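Local coordinates for Anapc5 protein (Xenopus laevis, PDB 5BPZ) that serves as a subunit of the anaphase-promoting complex (APC/C), a ubiquitin ligase that drives the cell cycle, and is represented here by its N-terminal domain, at residues K34-L38 against F133-M137; M44-I50 against C84-S88; I95-E100 against L156-F160. The contacts are given in a common frame with arbitrary orientation. Residue numbers count along the deposited sequence, not the author numbering.

Contact 1 of 3, residues K34-L38 against F133-M137; sequences KISVL and FLRHM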
loop_
_atom_site.group_PDB
_atom_site.type_symbol
_atom_site.label_atom_id
_atom_site.label_comp_id
_atom_site.label_asym_id
_atom_site.label_seq_id
_atom_site.Cartn_x
_atom_site.Cartn_y
_atom_site.Cartn_z
ATOM N N LYS A 34 3.783 -4.733 -1.384
ATOM C CA LYS A 34 3.773 -4.393 0.046
ATOM C C LYS A 34 3.464 -2.908 0.240
ATOM O O LYS A 34 2.726 -2.571 1.158
ATOM C CB LYS A 34 5.107 -4.760 0.722
ATOM C CG LYS A 34 5.423 -6.255 0.738
ATOM C CD LYS A 34 4.990 -6.949 2.020
ATOM C CE LYS A 34 5.858 -8.142 2.356
ATOM N NZ LYS A 34 5.689 -9.263 1.394
ATOM N N ILE A 35 3.990 -2.036 -0.657
ATOM C CA ILE A 35 3.757 -0.580 -0.677
ATOM C C ILE A 35 2.267 -0.324 -0.931
ATOM O O ILE A 35 1.640 0.484 -0.239
ATOM C CB ILE A 35 4.664 0.105 -1.743
ATOM C CG1 ILE A 35 6.151 0.085 -1.297
ATOM C CG2 ILE A 35 4.202 1.537 -2.038
ATOM C CD1 ILE A 35 7.205 0.432 -2.452
ATOM N N SER A 36 1.704 -1.061 -1.891
ATOM C CA SER A 36 0.294 -0.998 -2.273
ATOM C C SER A 36 -0.625 -1.399 -1.107
ATOM O O SER A 36 -1.687 -0.808 -0.919
ATOM C CB SER A 36 0.068 -1.864 -3.504
ATOM O OG SER A 36 0.928 -1.431 -4.547
ATOM N N VAL A 37 -0.177 -2.354 -0.286
ATOM C CA VAL A 37 -0.892 -2.794 0.918
ATOM C C VAL A 37 -0.848 -1.672 1.981
ATOM O O VAL A 37 -1.866 -1.387 2.612
ATOM C CB VAL A 37 -0.389 -4.161 1.436
ATOM C CG1 VAL A 37 -1.033 -4.513 2.775
ATOM C CG2 VAL A 37 -0.676 -5.257 0.409
ATOM N N LEU A 38 0.306 -0.996 2.113
ATOM C CA LEU A 38 0.469 0.148 3.015
ATOM C C LEU A 38 -0.466 1.277 2.588
ATOM O O LEU A 38 -1.129 1.851 3.440
ATOM C CB LEU A 38 1.933 0.637 3.057
ATOM C CG LEU A 38 2.966 -0.313 3.671
ATOM C CD1 LEU A 38 4.371 0.197 3.424
ATOM C CD2 LEU A 38 2.730 -0.524 5.192
ATOM N N PHE A 133 3.018 -5.261 10.843
ATOM C CA PHE A 133 3.244 -5.066 9.410
ATOM C C PHE A 133 3.764 -3.651 9.127
ATOM O O PHE A 133 4.700 -3.501 8.345
ATOM C CB PHE A 133 1.968 -5.364 8.592
ATOM C CG PHE A 133 2.156 -5.319 7.089
ATOM C CD1 PHE A 133 2.673 -6.412 6.403
ATOM C CD2 PHE A 133 1.834 -4.176 6.365
ATOM C CE1 PHE A 133 2.868 -6.362 5.019
ATOM C CE2 PHE A 133 2.029 -4.127 4.980
ATOM C CZ PHE A 133 2.543 -5.220 4.317
ATOM N N LEU A 134 3.156 -2.624 9.755
ATOM C CA LEU A 134 3.557 -1.225 9.591
ATOM C C LEU A 134 4.978 -1.044 10.104
ATOM O O LEU A 134 5.811 -0.485 9.396
ATOM C CB LEU A 134 2.587 -0.269 10.314
ATOM C CG LEU A 134 1.204 -0.060 9.675
ATOM C CD1 LEU A 134 0.254 0.569 10.656
ATOM C CD2 LEU A 134 1.279 0.813 8.425
ATOM N N ARG A 135 5.265 -1.606 11.296
ATOM C CA ARG A 135 6.564 -1.607 11.960
ATOM C C ARG A 135 7.634 -2.271 11.078
ATOM O O ARG A 135 8.627 -1.625 10.743
ATOM C CB ARG A 135 6.452 -2.324 13.321
ATOM C CG ARG A 135 7.700 -2.176 14.176
ATOM C CD ARG A 135 7.799 -3.205 15.283
ATOM N NE ARG A 135 9.188 -3.360 15.718
ATOM C CZ ARG A 135 9.782 -2.602 16.635
ATOM N NH1 ARG A 135 9.109 -1.628 17.239
ATOM N NH2 ARG A 135 11.053 -2.808 16.954
ATOM N N HIS A 136 7.417 -3.543 10.687
ATOM C CA HIS A 136 8.355 -4.304 9.857
ATOM C C HIS A 136 8.575 -3.707 8.471
ATOM O O HIS A 136 9.680 -3.857 7.946
ATOM C CB HIS A 136 7.973 -5.790 9.767
ATOM C CG HIS A 136 8.103 -6.517 11.075
ATOM N ND1 HIS A 136 7.059 -7.262 11.594
ATOM C CD2 HIS A 136 9.148 -6.572 11.935
ATOM C CE1 HIS A 136 7.502 -7.754 12.740
ATOM N NE2 HIS A 136 8.752 -7.362 12.990
ATOM N N MET A 137 7.571 -3.004 7.893
ATOM C CA MET A 137 7.747 -2.346 6.588
ATOM C C MET A 137 8.591 -1.077 6.718
ATOM O O MET A 137 9.506 -0.889 5.917
ATOM C CB MET A 137 6.414 -2.037 5.891
ATOM C CG MET A 137 5.765 -3.251 5.238
ATOM S SD MET A 137 6.778 -4.002 3.929
ATOM C CE MET A 137 7.260 -5.562 4.764
#
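Two helices can be held well apart and still pack tightly if long side chains fill the gap, and this pair illustrates the principle. The axes of 34-38 and 133-137 come no closer than 11.3 Å and run at 133° to each other, about midway between perpendicular and antiparallel, with L38 facing L134 and K34 facing M137. The chief bump is F133. Its ring is thrust into a hollow formed by K34 and, about one turn further on, V37 and L38: K34 CD meets the ring edge, 3.7 Å from F133 CE1, while V37 CG1 and L38 CD2 approach F133 CE2 obliquely at 3.8 and 3.7 Å. The fit is reciprocal. L38 leaves its helix sideways, yet its end reaches across into a hollow on the other helix made by F133, L134 and M137, with L38 CD2 lying 3.8 Å from L134 CD2 and L38 CD1 3.9 Å from M137 CB. M137 in turn lies against both K34 and L38, its SD 3.7 Å from K34 CB. Behind this interface, L38 also rests on F109, F110 and L113 of helix 103-114, so its side chain is gripped on more than the one front, and L134 reaches F117. No hydrogen bond crosses between the segments, and K34 contributes its aliphatic chain, while its ammonium group has a long, weak ion pair with D70. The chemistry is therefore that of a hydrophobic core: cohesion comes from complementary shape and the exclusion of water, with the single charge held at the margin.

Contact 2 of 3, residues M44-I50 against C84-S88; sequences MSKNTKI and CPNVS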
loop_
_atom_site.group_PDB
_atom_site.type_symbol
_atom_site.label_atom_id
_atom_site.label_comp_id
_atom_site.label_asym_id
_atom_site.label_seq_id
_atom_site.Cartn_x
_atom_site.Cartn_y
_atom_site.Cartn_z
ATOM N N MET A 44 -7.749 3.052 4.036
ATOM C CA MET A 44 -8.803 2.471 4.862
ATOM C C MET A 44 -9.025 3.300 6.129
ATOM O O MET A 44 -10.170 3.538 6.494
ATOM C CB MET A 44 -8.484 1.017 5.222
ATOM C CG MET A 44 -8.933 0.037 4.170
ATOM S SD MET A 44 -8.187 -1.596 4.410
ATOM C CE MET A 44 -9.286 -2.243 5.698
ATOM N N SER A 45 -7.938 3.759 6.784
ATOM C CA SER A 45 -8.049 4.545 8.008
ATOM C C SER A 45 -8.626 5.941 7.768
ATOM O O SER A 45 -9.271 6.485 8.647
ATOM C CB SER A 45 -6.712 4.614 8.745
ATOM O OG SER A 45 -5.704 5.214 7.951
ATOM N N LYS A 46 -8.429 6.488 6.574
ATOM C CA LYS A 46 -8.867 7.826 6.174
ATOM C C LYS A 46 -10.300 7.876 5.635
ATOM O O LYS A 46 -10.865 8.966 5.558
ATOM C CB LYS A 46 -7.898 8.393 5.116
ATOM C CG LYS A 46 -6.528 8.789 5.663
ATOM C CD LYS A 46 -5.457 8.822 4.569
ATOM C CE LYS A 46 -5.305 10.177 3.920
ATOM N NZ LYS A 46 -4.394 10.135 2.744
ATOM N N ASN A 47 -10.865 6.731 5.210
ATOM C CA ASN A 47 -12.203 6.628 4.609
ATOM C C ASN A 47 -13.282 7.387 5.411
ATOM O O ASN A 47 -13.607 7.010 6.530
ATOM C CB ASN A 47 -12.583 5.153 4.412
ATOM C CG ASN A 47 -13.760 4.879 3.499
ATOM O OD1 ASN A 47 -14.553 5.761 3.145
ATOM N ND2 ASN A 47 -13.925 3.608 3.140
ATOM N N THR A 48 -13.801 8.469 4.836
ATOM C CA THR A 48 -14.814 9.317 5.474
ATOM C C THR A 48 -16.255 8.784 5.285
ATOM O O THR A 48 -17.188 9.356 5.839
ATOM C CB THR A 48 -14.705 10.758 4.930
ATOM O OG1 THR A 48 -14.989 10.732 3.530
ATOM C CG2 THR A 48 -13.331 11.400 5.185
ATOM N N LYS A 49 -16.435 7.712 4.498
ATOM C CA LYS A 49 -17.763 7.190 4.163
ATOM C C LYS A 49 -18.195 5.967 4.970
ATOM O O LYS A 49 -19.333 5.514 4.813
ATOM C CB LYS A 49 -17.868 6.922 2.655
ATOM C CG LYS A 49 -17.716 8.193 1.816
ATOM C CD LYS A 49 -17.906 7.916 0.346
ATOM C CE LYS A 49 -17.652 9.147 -0.484
ATOM N NZ LYS A 49 -17.758 8.860 -1.938
ATOM N N ILE A 50 -17.333 5.465 5.867
ATOM C CA ILE A 50 -17.663 4.346 6.753
ATOM C C ILE A 50 -17.290 4.683 8.194
ATOM O O ILE A 50 -16.382 5.485 8.438
ATOM C CB ILE A 50 -17.114 2.964 6.288
ATOM C CG1 ILE A 50 -15.585 2.877 6.416
ATOM C CG2 ILE A 50 -17.599 2.585 4.864
ATOM C CD1 ILE A 50 -15.083 1.473 6.499
ATOM N N CYS A 84 -14.100 -3.126 -0.139
ATOM C CA CYS A 84 -14.032 -1.677 0.080
ATOM C C CYS A 84 -14.203 -0.977 -1.295
ATOM O O CYS A 84 -13.210 -0.509 -1.860
ATOM C CB CYS A 84 -12.707 -1.287 0.736
ATOM S SG CYS A 84 -12.229 -2.284 2.174
ATOM N N PRO A 85 -15.418 -0.931 -1.889
ATOM C CA PRO A 85 -15.558 -0.330 -3.235
ATOM C C PRO A 85 -15.104 1.126 -3.372
ATOM O O PRO A 85 -14.619 1.501 -4.440
ATOM C CB PRO A 85 -17.046 -0.496 -3.550
ATOM C CG PRO A 85 -17.518 -1.574 -2.644
ATOM C CD PRO A 85 -16.719 -1.426 -1.394
ATOM N N ASN A 86 -15.217 1.919 -2.284
ATOM C CA ASN A 86 -14.802 3.325 -2.224
ATOM C C ASN A 86 -13.282 3.467 -2.408
ATOM O O ASN A 86 -12.837 4.059 -3.400
ATOM C CB ASN A 86 -15.197 3.977 -0.879
ATOM C CG ASN A 86 -16.614 3.759 -0.392
ATOM O OD1 ASN A 86 -17.593 4.147 -1.039
ATOM N ND2 ASN A 86 -16.744 3.240 0.822
ATOM N N VAL A 87 -12.501 2.880 -1.476
ATOM C CA VAL A 87 -11.045 3.010 -1.392
ATOM C C VAL A 87 -10.286 2.342 -2.550
ATOM O O VAL A 87 -9.157 2.744 -2.778
ATOM C CB VAL A 87 -10.428 2.605 -0.010
ATOM C CG1 VAL A 87 -11.167 3.244 1.157
ATOM C CG2 VAL A 87 -10.319 1.104 0.169
ATOM N N SER A 88 -10.860 1.353 -3.264
ATOM C CA SER A 88 -10.169 0.682 -4.384
ATOM C C SER A 88 -9.571 1.666 -5.400
ATOM O O SER A 88 -8.387 1.546 -5.739
ATOM C CB SER A 88 -11.088 -0.315 -5.081
ATOM O OG SER A 88 -12.226 0.339 -5.618
HETATM O O HOH W 1 -15.193 1.016 1.505
#
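An Asx turn follows helix 32-46 and places its polar side chain next to helix 85-99. N47 OD1 accepts a hydrogen bond from K49 N at 3.0 Å, folding the chain back once N47 has left helical geometry. The other end of the same amide faces the partner segment: N47 ND2 packs 3.4 Å from V87 CG1. Between the two segments sits a water that receives weak hydrogen bonds from N47 ND2 (3.3 Å) and N86 ND2 (2.8 Å), so that two amide NH2 groups, both donors and so unable to bond each other, share it as acceptor. Further toward the interior the contact becomes apolar and rather loose, with M44 CG 4.4 Å from V87 CG2 and 4.5 Å from C84 SG; M44 also lies on L58 of helix 52-67. At the outer edge, the aliphatic part of K49 passes N86, K49 CD being 4.0 Å from N86 OD1. On the partner side, C84 breaks the helical path after helix 73-83, and S88 OG bonds to P85 O at 2.9 Å just after this break. The loop joining helices 32-46 and 52-67 thus packs against the break between helices 73-83 and 85-99, in an all-helical fold.

Contact 3 of 3, residues I95-E100 against L156-F160; sequences IKLMAE and LQQYF. With EDO (1,2-ethanediol), chain B.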
loop_
_atom_site.group_PDB
_atom_site.type_symbol
_atom_site.label_atom_id
_atom_site.label_comp_id
_atom_site.label_asym_id
_atom_site.label_seq_id
_atom_site.Cartn_x
_atom_site.Cartn_y
_atom_site.Cartn_z
ATOM N N ILE A 95 -1.121 5.115 -5.986
ATOM C CA ILE A 95 0.033 4.404 -6.541
ATOM C C ILE A 95 0.381 5.038 -7.884
ATOM O O ILE A 95 1.541 5.379 -8.099
ATOM C CB ILE A 95 -0.201 2.866 -6.606
ATOM C CG1 ILE A 95 -0.257 2.286 -5.178
ATOM C CG2 ILE A 95 0.888 2.153 -7.447
ATOM C CD1 ILE A 95 -1.292 1.181 -5.035
ATOM N N LYS A 96 -0.642 5.290 -8.730
ATOM C CA LYS A 96 -0.527 5.973 -10.027
ATOM C C LYS A 96 0.263 7.294 -9.904
ATOM O O LYS A 96 1.182 7.514 -10.685
ATOM C CB LYS A 96 -1.933 6.261 -10.598
ATOM C CG LYS A 96 -1.944 6.950 -11.972
ATOM C CD LYS A 96 -3.285 7.608 -12.232
ATOM C CE LYS A 96 -3.910 7.189 -13.539
ATOM N NZ LYS A 96 -3.191 7.753 -14.710
ATOM N N LEU A 97 -0.095 8.151 -8.915
ATOM C CA LEU A 97 0.553 9.446 -8.680
ATOM C C LEU A 97 1.975 9.296 -8.166
ATOM O O LEU A 97 2.834 10.101 -8.519
ATOM C CB LEU A 97 -0.282 10.334 -7.739
ATOM C CG LEU A 97 -1.633 10.802 -8.291
ATOM C CD1 LEU A 97 -2.570 11.196 -7.170
ATOM C CD2 LEU A 97 -1.476 11.923 -9.311
ATOM N N MET A 98 2.224 8.269 -7.338
ATOM C CA MET A 98 3.552 7.960 -6.814
ATOM C C MET A 98 4.466 7.512 -7.963
ATOM O O MET A 98 5.590 7.998 -8.072
ATOM C CB MET A 98 3.451 6.862 -5.756
ATOM C CG MET A 98 3.958 7.285 -4.421
ATOM S SD MET A 98 3.430 6.148 -3.139
ATOM C CE MET A 98 4.704 5.016 -3.198
ATOM N N ALA A 99 3.956 6.615 -8.837
ATOM C CA ALA A 99 4.649 6.070 -10.008
ATOM C C ALA A 99 4.866 7.132 -11.095
ATOM O O ALA A 99 5.926 7.150 -11.723
ATOM C CB ALA A 99 3.869 4.886 -10.569
ATOM N N GLU A 100 3.882 8.033 -11.293
ATOM C CA GLU A 100 3.958 9.124 -12.279
ATOM C C GLU A 100 4.643 10.382 -11.716
ATOM O O GLU A 100 4.770 11.384 -12.423
ATOM C CB GLU A 100 2.576 9.440 -12.886
ATOM C CG GLU A 100 2.103 8.360 -13.850
ATOM C CD GLU A 100 0.717 8.485 -14.456
ATOM O OE1 GLU A 100 0.120 9.583 -14.397
ATOM O OE2 GLU A 100 0.234 7.474 -15.015
ATOM N N LEU A 156 8.406 -0.101 -8.521
ATOM C CA LEU A 156 7.072 0.423 -8.259
ATOM C C LEU A 156 6.462 1.011 -9.523
ATOM O O LEU A 156 5.275 0.793 -9.789
ATOM C CB LEU A 156 7.105 1.455 -7.121
ATOM C CG LEU A 156 5.786 2.155 -6.784
ATOM C CD1 LEU A 156 4.803 1.211 -6.097
ATOM C CD2 LEU A 156 6.040 3.372 -5.953
ATOM N N GLN A 157 7.263 1.770 -10.284
ATOM C CA GLN A 157 6.839 2.354 -11.556
ATOM C C GLN A 157 6.466 1.247 -12.545
ATOM O O GLN A 157 5.411 1.342 -13.155
ATOM C CB GLN A 157 7.926 3.248 -12.134
ATOM C CG GLN A 157 8.108 4.549 -11.365
ATOM C CD GLN A 157 9.200 5.371 -11.986
ATOM O OE1 GLN A 157 10.341 4.924 -12.125
ATOM N NE2 GLN A 157 8.872 6.591 -12.380
ATOM N N GLN A 158 7.287 0.170 -12.645
ATOM C CA GLN A 158 7.039 -0.995 -13.517
ATOM C C GLN A 158 5.793 -1.762 -13.063
ATOM O O GLN A 158 5.047 -2.262 -13.902
ATOM C CB GLN A 158 8.243 -1.953 -13.526
ATOM C CG GLN A 158 9.477 -1.432 -14.249
ATOM C CD GLN A 158 10.671 -2.347 -14.072
ATOM O OE1 GLN A 158 11.147 -2.602 -12.954
ATOM N NE2 GLN A 158 11.215 -2.826 -15.181
ATOM N N TYR A 159 5.594 -1.877 -11.738
ATOM C CA TYR A 159 4.441 -2.539 -11.112
ATOM C C TYR A 159 3.169 -1.826 -11.537
ATOM O O TYR A 159 2.231 -2.484 -11.970
ATOM C CB TYR A 159 4.584 -2.508 -9.578
ATOM C CG TYR A 159 3.530 -3.275 -8.802
ATOM C CD1 TYR A 159 3.506 -4.668 -8.814
ATOM C CD2 TYR A 159 2.649 -2.615 -7.944
ATOM C CE1 TYR A 159 2.581 -5.381 -8.054
ATOM C CE2 TYR A 159 1.741 -3.322 -7.152
ATOM C CZ TYR A 159 1.702 -4.704 -7.225
ATOM O OH TYR A 159 0.802 -5.417 -6.477
ATOM N N PHE A 160 3.152 -0.480 -11.452
ATOM C CA PHE A 160 1.995 0.306 -11.873
ATOM C C PHE A 160 1.792 0.234 -13.388
ATOM O O PHE A 160 0.659 0.076 -13.837
ATOM C CB PHE A 160 2.052 1.773 -11.380
ATOM C CG PHE A 160 0.859 2.548 -11.886
ATOM C CD1 PHE A 160 -0.408 2.330 -11.353
ATOM C CD2 PHE A 160 0.978 3.408 -12.971
ATOM C CE1 PHE A 160 -1.533 2.945 -11.902
ATOM C CE2 PHE A 160 -0.142 4.053 -13.496
ATOM C CZ PHE A 160 -1.394 3.795 -12.976
HETATM C C1 EDO B . 0.697 -5.357 -12.266
HETATM O O1 EDO B . 1.175 -4.808 -11.066
HETATM C C2 EDO B . -0.819 -5.238 -12.392
HETATM O O2 EDO B . -1.255 -5.921 -13.534
#
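This is a close helix-helix crossing with a largely apolar interior, where the last turn of helix 85-99 lies across helix 146-164. The axes of 95-99 and 156-160 approach to 9.2 Å at an angle of 131°, and a small residue makes such proximity possible: the CA atoms of A99 and Q157 are only 4.6 Å apart, and A99 CB touches F160 CB at 3.7 Å. F160 gives up more surface to the contact than any other residue. Its ring lies face-on to the backbone of K96, whose CA stands 3.7 Å from the ring centroid and 11° off the normal, a CH-pi contact; K96 CG also reaches within 3.4 Å of F160 CZ. M98 CE meets L156 CD2 at 3.5 Å, while I95 CG2 lies between L156 and F160, 4.2 Å from L156 CD1 and 4.1 Å from F160 CD1. One polar bond joins the segments, from Q157 NE2 to A99 O (3.1 Å, 165°), which meets a carbonyl at the end of the helix. A salt bridge with a weak hydrogen bond, K96 NZ to E100 OE2 at 3.4 Å, stays within its segment. Around the crossing, helix 73-83 supplies L73 against I95, Y159 and F160, helix 103-114 brings M106 and F109 onto M98, and Y159 rests on helix 32-46, so helices cover its inner side while K96 and E100 lie toward solvent.

Contacts 1 and 3 share a continuous core: although their centres are 16 Å apart, on the side of helix 32-46 turned away from contact 1 S36 OG packs 3.3 Å from Y159 CE2 and I35 CG2 3.7 Å from M98 CE. Contact 2 stands apart, its centre 18 Å from contact 1 and 21 Å from contact 3, with nearest atoms about 7 Å away in each case, but it uses the far ends of helices 32-46 and 85-99. Those two helices thus link all three contacts. Contacts 1 and 3 interleave along the sequence. The 1,2-ethanediol, probably from crystallisation, lies beside contact 3, its O1 bonded to Y159 O at 2.7 Å; it also bonds L73 N.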